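Local coordinates for ferrous iron transport protein B (Legionella pneumophila, PDB 3IBY), which is probably a GTP-driven transporter that takes ferrous iron into the bacterium, represented here by its cytosolic GTP-binding domain and adjoining helical domain, at residues 201-204 and 205-209; 223-226 and 227-230; 236-239 and 240-244. All blocks are in the same frame, centred on the assembly; numbering follows the deposited sequence.

Contact 1: residues 201-204 and 205-209; sequences YYFS and RRLAE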
loop_
_atom_site.group_PDB
_atom_site.type_symbol
_atom_site.label_atom_id
_atom_site.label_comp_id
_atom_site.label_asym_id
_atom_site.label_seq_id
_atom_site.Cartn_x
_atom_site.Cartn_y
_atom_site.Cartn_z
ATOM N N TYR A 201 13.628 -7.142 -3.476
ATOM C CA TYR A 201 12.413 -7.938 -3.443
ATOM C C TYR A 201 11.325 -7.121 -4.095
ATOM O O TYR A 201 10.653 -7.612 -4.995
ATOM C CB TYR A 201 11.998 -8.360 -2.022
ATOM C CG TYR A 201 10.717 -9.208 -1.980
ATOM C CD1 TYR A 201 10.754 -10.612 -1.981
ATOM C CD2 TYR A 201 9.479 -8.617 -1.953
ATOM C CE1 TYR A 201 9.572 -11.383 -1.950
ATOM C CE2 TYR A 201 8.313 -9.379 -1.922
ATOM C CZ TYR A 201 8.355 -10.743 -1.918
ATOM O OH TYR A 201 7.166 -11.433 -1.885
ATOM N N TYR A 202 11.169 -5.870 -3.666
ATOM C CA TYR A 202 10.026 -5.052 -4.095
ATOM C C TYR A 202 10.136 -4.689 -5.563
ATOM O O TYR A 202 9.186 -4.802 -6.299
ATOM C CB TYR A 202 9.932 -3.763 -3.246
ATOM C CG TYR A 202 8.998 -2.682 -3.767
ATOM C CD1 TYR A 202 7.653 -2.649 -3.417
ATOM C CD2 TYR A 202 9.474 -1.677 -4.584
ATOM C CE1 TYR A 202 6.811 -1.638 -3.872
ATOM C CE2 TYR A 202 8.635 -0.676 -5.058
ATOM C CZ TYR A 202 7.305 -0.654 -4.704
ATOM O OH TYR A 202 6.505 0.375 -5.204
ATOM N N PHE A 203 11.303 -4.252 -5.977
ATOM C CA PHE A 203 11.510 -3.776 -7.329
ATOM C C PHE A 203 11.348 -4.891 -8.397
ATOM O O PHE A 203 10.930 -4.630 -9.541
ATOM C CB PHE A 203 12.900 -3.152 -7.382
ATOM C CG PHE A 203 13.234 -2.530 -8.689
ATOM C CD1 PHE A 203 12.245 -1.939 -9.477
ATOM C CD2 PHE A 203 14.561 -2.511 -9.135
ATOM C CE1 PHE A 203 12.574 -1.343 -10.687
ATOM C CE2 PHE A 203 14.901 -1.923 -10.340
ATOM C CZ PHE A 203 13.912 -1.338 -11.125
ATOM N N SER A 204 11.650 -6.127 -7.996
ATOM C CA SER A 204 11.473 -7.311 -8.850
ATOM C C SER A 204 10.006 -7.562 -9.245
ATOM O O SER A 204 9.691 -7.831 -10.439
ATOM C CB SER A 204 12.083 -8.572 -8.180
ATOM O OG SER A 204 11.597 -8.777 -6.874
ATOM N N ARG A 205 9.124 -7.470 -8.247
ATOM C CA ARG A 205 7.685 -7.616 -8.468
ATOM C C ARG A 205 7.171 -6.542 -9.393
ATOM O O ARG A 205 6.389 -6.819 -10.286
ATOM C CB ARG A 205 6.918 -7.589 -7.152
ATOM C CG ARG A 205 6.812 -8.961 -6.445
ATOM C CD ARG A 205 8.155 -9.494 -6.080
ATOM N NE ARG A 205 8.103 -10.857 -5.599
ATOM C CZ ARG A 205 9.176 -11.639 -5.492
ATOM N NH1 ARG A 205 10.391 -11.199 -5.832
ATOM N NH2 ARG A 205 9.046 -12.862 -5.026
ATOM N N ARG A 206 7.637 -5.318 -9.220
ATOM C CA ARG A 206 7.196 -4.248 -10.094
ATOM C C ARG A 206 7.628 -4.471 -11.553
ATOM O O ARG A 206 6.832 -4.315 -12.503
ATOM C CB ARG A 206 7.679 -2.900 -9.541
ATOM C CG ARG A 206 6.705 -2.198 -8.577
ATOM C CD ARG A 206 5.500 -3.063 -8.168
ATOM N NE ARG A 206 5.576 -3.433 -6.764
ATOM C CZ ARG A 206 4.928 -4.434 -6.193
ATOM N NH1 ARG A 206 4.148 -5.272 -6.868
ATOM N NH2 ARG A 206 5.081 -4.602 -4.901
ATOM N N LEU A 207 8.890 -4.821 -11.723
ATOM C CA LEU A 207 9.394 -5.190 -13.041
ATOM C C LEU A 207 8.523 -6.293 -13.639
ATOM O O LEU A 207 8.064 -6.192 -14.775
ATOM C CB LEU A 207 10.837 -5.669 -12.924
ATOM C CG LEU A 207 11.944 -4.689 -13.273
ATOM C CD1 LEU A 207 11.418 -3.252 -13.185
ATOM C CD2 LEU A 207 13.188 -4.946 -12.394
ATOM N N ALA A 208 8.288 -7.332 -12.844
ATOM C CA ALA A 208 7.451 -8.464 -13.237
ATOM C C ALA A 208 6.101 -8.003 -13.711
ATOM O O ALA A 208 5.508 -8.600 -14.588
ATOM C CB ALA A 208 7.283 -9.416 -12.077
ATOM N N GLU A 209 5.608 -6.926 -13.136
ATOM C CA GLU A 209 4.310 -6.423 -13.532
ATOM C C GLU A 209 4.397 -5.544 -14.733
ATOM O O GLU A 209 3.363 -5.223 -15.338
ATOM C CB GLU A 209 3.674 -5.687 -12.382
ATOM C CG GLU A 209 3.333 -6.663 -11.220
ATOM C CD GLU A 209 2.980 -5.954 -9.930
ATOM O OE1 GLU A 209 2.588 -4.768 -9.988
ATOM O OE2 GLU A 209 3.098 -6.609 -8.871
#
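R205 lays its guanidinium flat over the ring of Y201, one helical turn earlier, and the pair makes a cation-pi stack with planes only 21° apart. CZ of R205 sits 3.9 Å from the centroid of the Y201 ring, displaced toward the CE1 and CZ rim rather than centred. The stack depends on both torsions: Y201 carries its ring beside its own carbonyl carbon (chi1 -180°), and the R205 chain bends at chi2 to bring its end back over it. The bond from NH1 of R205 to OG of S204, 2.9 Å long and within the guanidinium plane, acts together with the stack to limit the group's rotation.

The same four-residue spacing recurs twice more along helix 197-209, part of the helical domain joined to the G domain, and each time it yields a different aromatic contact. R206 meets Y202 crosswise: the planes stand 73° apart, NE lies over the ring face, and NH2 of R206 comes 3.6 Å from CD1 of Y202. The charge of R206 has two carboxylate partners: NH2 pairs with E108 outside the segments, and NH1 with OE2 of E209 at 2.6 Å, a salt bridge with a weak hydrogen bond. L207 provides the apolar version, a CH-pi contact in which its CD2 lies over the middle of the F203 ring, 3.9 Å from the centroid. Beneath these layers the backbone bonds L207 N to F203 O at 3.0 Å and A208 N to S204 O at 2.8 Å.

Contact 2: residues 223-226 and 227-230; sequences LLIK and LQET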
loop_
_atom_site.group_PDB
_atom_site.type_symbol
_atom_site.label_atom_id
_atom_site.label_comp_id
_atom_site.label_asym_id
_atom_site.label_seq_id
_atom_site.Cartn_x
_atom_site.Cartn_y
_atom_site.Cartn_z
ATOM N N LEU A 223 16.033 -4.982 -18.717
ATOM C CA LEU A 223 15.324 -6.045 -18.005
ATOM C C LEU A 223 13.896 -6.342 -18.537
ATOM O O LEU A 223 13.525 -7.500 -18.679
ATOM C CB LEU A 223 15.264 -5.746 -16.509
ATOM C CG LEU A 223 16.529 -5.970 -15.688
ATOM C CD1 LEU A 223 16.127 -6.158 -14.232
ATOM C CD2 LEU A 223 17.336 -7.166 -16.178
ATOM N N LEU A 224 13.121 -5.293 -18.828
ATOM C CA LEU A 224 11.719 -5.432 -19.301
ATOM C C LEU A 224 11.600 -6.197 -20.626
ATOM O O LEU A 224 10.622 -6.910 -20.850
ATOM C CB LEU A 224 10.992 -4.058 -19.434
ATOM C CG LEU A 224 10.300 -3.465 -18.182
ATOM C CD1 LEU A 224 9.617 -2.068 -18.419
ATOM C CD2 LEU A 224 9.283 -4.455 -17.598
ATOM N N ILE A 225 12.566 -6.036 -21.514
ATOM C CA ILE A 225 12.492 -6.775 -22.758
ATOM C C ILE A 225 12.904 -8.203 -22.459
ATOM O O ILE A 225 12.315 -9.142 -23.010
ATOM C CB ILE A 225 13.280 -6.141 -23.898
ATOM C CG1 ILE A 225 14.672 -5.704 -23.436
ATOM C CG2 ILE A 225 12.491 -4.977 -24.425
ATOM C CD1 ILE A 225 15.515 -5.078 -24.501
ATOM N N LYS A 226 13.852 -8.363 -21.538
ATOM C CA LYS A 226 14.272 -9.679 -21.109
ATOM C C LYS A 226 13.099 -10.482 -20.545
ATOM O O LYS A 226 13.033 -11.697 -20.741
ATOM C CB LYS A 226 15.362 -9.578 -20.057
ATOM C CG LYS A 226 16.037 -10.906 -19.721
ATOM C CD LYS A 226 16.256 -11.045 -18.226
ATOM C CE LYS A 226 17.002 -12.320 -17.874
ATOM N NZ LYS A 226 18.355 -12.044 -17.282
ATOM N N LEU A 227 12.177 -9.823 -19.850
ATOM C CA LEU A 227 11.010 -10.523 -19.268
ATOM C C LEU A 227 9.975 -10.925 -20.336
ATOM O O LEU A 227 9.380 -11.999 -20.248
ATOM C CB LEU A 227 10.373 -9.698 -18.144
ATOM C CG LEU A 227 11.218 -9.606 -16.853
ATOM C CD1 LEU A 227 10.875 -8.350 -16.027
ATOM C CD2 LEU A 227 11.098 -10.881 -15.981
ATOM N N GLN A 228 9.802 -10.072 -21.350
ATOM C CA GLN A 228 9.006 -10.399 -22.546
ATOM C C GLN A 228 9.583 -11.563 -23.377
ATOM O O GLN A 228 8.818 -12.411 -23.893
ATOM C CB GLN A 228 8.851 -9.167 -23.459
ATOM C CG GLN A 228 7.557 -8.376 -23.279
ATOM C CD GLN A 228 7.769 -7.102 -22.512
ATOM O OE1 GLN A 228 8.573 -6.256 -22.915
ATOM N NE2 GLN A 228 7.047 -6.949 -21.397
ATOM N N GLU A 229 10.908 -11.610 -23.527
ATOM C CA GLU A 229 11.521 -12.675 -24.319
ATOM C C GLU A 229 11.327 -14.044 -23.656
ATOM O O GLU A 229 11.450 -15.064 -24.339
ATOM C CB GLU A 229 13.023 -12.439 -24.609
ATOM C CG GLU A 229 13.535 -13.209 -25.858
ATOM C CD GLU A 229 14.906 -13.856 -25.690
ATOM O OE1 GLU A 229 15.759 -13.241 -25.014
ATOM O OE2 GLU A 229 15.143 -14.963 -26.256
ATOM N N THR A 230 11.035 -14.097 -22.352
ATOM C CA THR A 230 10.690 -15.388 -21.749
ATOM C C THR A 230 9.303 -15.835 -22.230
ATOM O O THR A 230 8.910 -16.984 -21.980
ATOM C CB THR A 230 10.707 -15.392 -20.213
ATOM O OG1 THR A 230 9.573 -14.656 -19.734
ATOM C CG2 THR A 230 12.040 -14.834 -19.662
#
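L227 reaches back one turn to L223 and L224 in the last turns of helix 219-229, a short helix of the helical domain, with L223 and L227 buried. The apolar contact is loose, with CD1 of L227 4.5 Å from CD2 of L224. Closer to the backbone, CG of L227 lies 3.6 Å from the carbonyl O of L223, because chi1 (-71°) sets CG beside the backbone N and opposite the carbonyl carbon. L223 and L227 also press on L207 of helix 197-209, and on L186 and I182 respectively of helix 177-193, so this flank closes the core between three helices.

The backbone bonds are those expected of an alpha-helix, though uneven. L227 N donates to L223 O at 2.9 Å through a bent hydrogen bond (138° at H), E229 N to I225 O also at 2.9 Å, and the intervening bond from Q228 N to L224 O is weak.

Polar side chains occupy the outer side. The amide of Q228 folds back over its own turn through a bend at chi2, which leaves OE1 3.0 Å from the carbonyl O of L224; two acceptors so close do not bond, and the assignment of the amide's O and N may be uncertain. Further along the chain, OG1 of T230 donates to the carbonyl O of L227 at 2.7 Å.

Contact 3: residues 236-239 and 240-244; sequences VLLA and DARYQ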
loop_
_atom_site.group_PDB
_atom_site.type_symbol
_atom_site.label_atom_id
_atom_site.label_comp_id
_atom_site.label_asym_id
_atom_site.label_seq_id
_atom_site.Cartn_x
_atom_site.Cartn_y
_atom_site.Cartn_z
ATOM N N VAL A 236 0.429 -10.852 -16.290
ATOM C CA VAL A 236 -0.804 -11.570 -16.129
ATOM C C VAL A 236 -0.700 -12.588 -14.988
ATOM O O VAL A 236 -1.574 -12.611 -14.120
ATOM C CB VAL A 236 -1.180 -12.254 -17.445
ATOM C CG1 VAL A 236 -2.588 -12.849 -17.369
ATOM C CG2 VAL A 236 -1.047 -11.260 -18.613
ATOM N N LEU A 237 0.348 -13.415 -14.981
ATOM C CA LEU A 237 0.524 -14.399 -13.913
ATOM C C LEU A 237 0.604 -13.771 -12.532
ATOM O O LEU A 237 -0.025 -14.237 -11.605
ATOM C CB LEU A 237 1.776 -15.233 -14.133
ATOM C CG LEU A 237 1.559 -16.592 -14.779
ATOM C CD1 LEU A 237 0.441 -16.522 -15.807
ATOM C CD2 LEU A 237 2.852 -17.128 -15.398
ATOM N N LEU A 238 1.368 -12.713 -12.374
ATOM C CA LEU A 238 1.550 -12.166 -11.029
ATOM C C LEU A 238 0.259 -11.528 -10.501
ATOM O O LEU A 238 -0.093 -11.689 -9.322
ATOM C CB LEU A 238 2.672 -11.131 -11.020
ATOM C CG LEU A 238 3.799 -11.318 -9.992
ATOM C CD1 LEU A 238 5.094 -10.750 -10.602
ATOM C CD2 LEU A 238 3.473 -10.687 -8.623
ATOM N N ALA A 239 -0.428 -10.792 -11.376
ATOM C CA ALA A 239 -1.765 -10.239 -11.062
ATOM C C ALA A 239 -2.729 -11.324 -10.574
ATOM O O ALA A 239 -3.479 -11.097 -9.623
ATOM C CB ALA A 239 -2.372 -9.504 -12.279
ATOM N N ASP A 240 -2.709 -12.493 -11.214
ATOM C CA ASP A 240 -3.560 -13.593 -10.778
ATOM C C ASP A 240 -3.144 -14.128 -9.410
ATOM O O ASP A 240 -3.987 -14.305 -8.552
ATOM C CB ASP A 240 -3.569 -14.734 -11.788
ATOM C CG ASP A 240 -4.590 -15.837 -11.434
ATOM O OD1 ASP A 240 -5.764 -15.527 -11.124
ATOM O OD2 ASP A 240 -4.209 -17.028 -11.482
ATOM N N ALA A 241 -1.869 -14.380 -9.186
ATOM C CA ALA A 241 -1.480 -14.912 -7.902
ATOM C C ALA A 241 -1.773 -13.891 -6.801
ATOM O O ALA A 241 -2.134 -14.246 -5.677
ATOM C CB ALA A 241 -0.044 -15.304 -7.904
ATOM N N ARG A 242 -1.642 -12.615 -7.122
ATOM C CA ARG A 242 -1.962 -11.576 -6.146
ATOM C C ARG A 242 -3.446 -11.594 -5.837
ATOM O O ARG A 242 -3.846 -11.552 -4.697
ATOM C CB ARG A 242 -1.586 -10.200 -6.679
ATOM C CG ARG A 242 -1.540 -9.185 -5.582
ATOM C CD ARG A 242 -0.854 -7.918 -6.007
ATOM N NE ARG A 242 0.496 -8.196 -6.455
ATOM C CZ ARG A 242 1.547 -8.304 -5.666
ATOM N NH1 ARG A 242 1.394 -8.165 -4.352
ATOM N NH2 ARG A 242 2.748 -8.581 -6.189
ATOM N N TYR A 243 -4.242 -11.662 -6.886
ATOM C CA TYR A 243 -5.663 -11.797 -6.793
ATOM C C TYR A 243 -6.119 -13.048 -6.010
ATOM O O TYR A 243 -7.053 -12.990 -5.248
ATOM C CB TYR A 243 -6.252 -11.828 -8.214
ATOM C CG TYR A 243 -7.672 -12.325 -8.240
ATOM C CD1 TYR A 243 -8.721 -11.457 -7.999
ATOM C CD2 TYR A 243 -7.974 -13.689 -8.446
ATOM C CE1 TYR A 243 -10.042 -11.906 -7.983
ATOM C CE2 TYR A 243 -9.310 -14.141 -8.434
ATOM C CZ TYR A 243 -10.325 -13.228 -8.192
ATOM O OH TYR A 243 -11.636 -13.592 -8.142
ATOM N N GLN A 244 -5.505 -14.196 -6.217
ATOM C CA GLN A 244 -6.047 -15.433 -5.590
ATOM C C GLN A 244 -5.902 -15.378 -4.067
ATOM O O GLN A 244 -6.828 -15.729 -3.341
ATOM C CB GLN A 244 -5.384 -16.670 -6.151
ATOM C CG GLN A 244 -5.988 -17.168 -7.445
ATOM C CD GLN A 244 -5.253 -18.411 -7.941
ATOM O OE1 GLN A 244 -4.060 -18.333 -8.296
ATOM N NE2 GLN A 244 -5.945 -19.571 -7.948
#
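Successive turns of one alpha-helix meet here, V236 to A239 bonding with D240 to Y243 early in helix 234-253, the long final helix of the helical domain. Four consecutive backbone bonds set the frame, the shortest running from R242 N to L238 O at 2.8 Å and the longest from D240 N to V236 O at 3.1 Å. The helix has two characters. On its inner side L238 is buried against A208 of helix 197-209 and L183 of helix 177-193, whereas V236, D240 and Y243 lie on the surface.

R242 follows L238 on the inner side. It leaves the backbone with CG anti to N (chi1 -164°), runs on extended and then bends at chi3, so that its guanidinium is carried toward the G domain. NH1 forms a hydrogen bond with S104 of helix 96-106, and NH2 a salt bridge with E108 just beyond that helix, a polar tie between the two domains made by a buried charge. CD2 of L238, one turn back, lies 3.3 Å from NH2 of R242 where the two side chains cross obliquely.

Overall arrangement
All three contacts are local, each closing no more than a helical turn; they follow in series along the chain and neither nest nor cross. Helix 197-209 comes first with contact 1. After a partly unmodelled connection, helix 219-229 brings contact 2 against it, with CD1 of L223 3.7 Å from CD2 of L207. Helix 234-253 follows with contact 3, packing on contact 1 through A208 and L238 and through a long, weak ion pair between E209 and R242. Contact 1 thus touches both of the others, which do not touch each other, their nearest atoms being about 8 Å apart. E108, shared by R206 and R242, binds contacts 1 and 3 to the G domain.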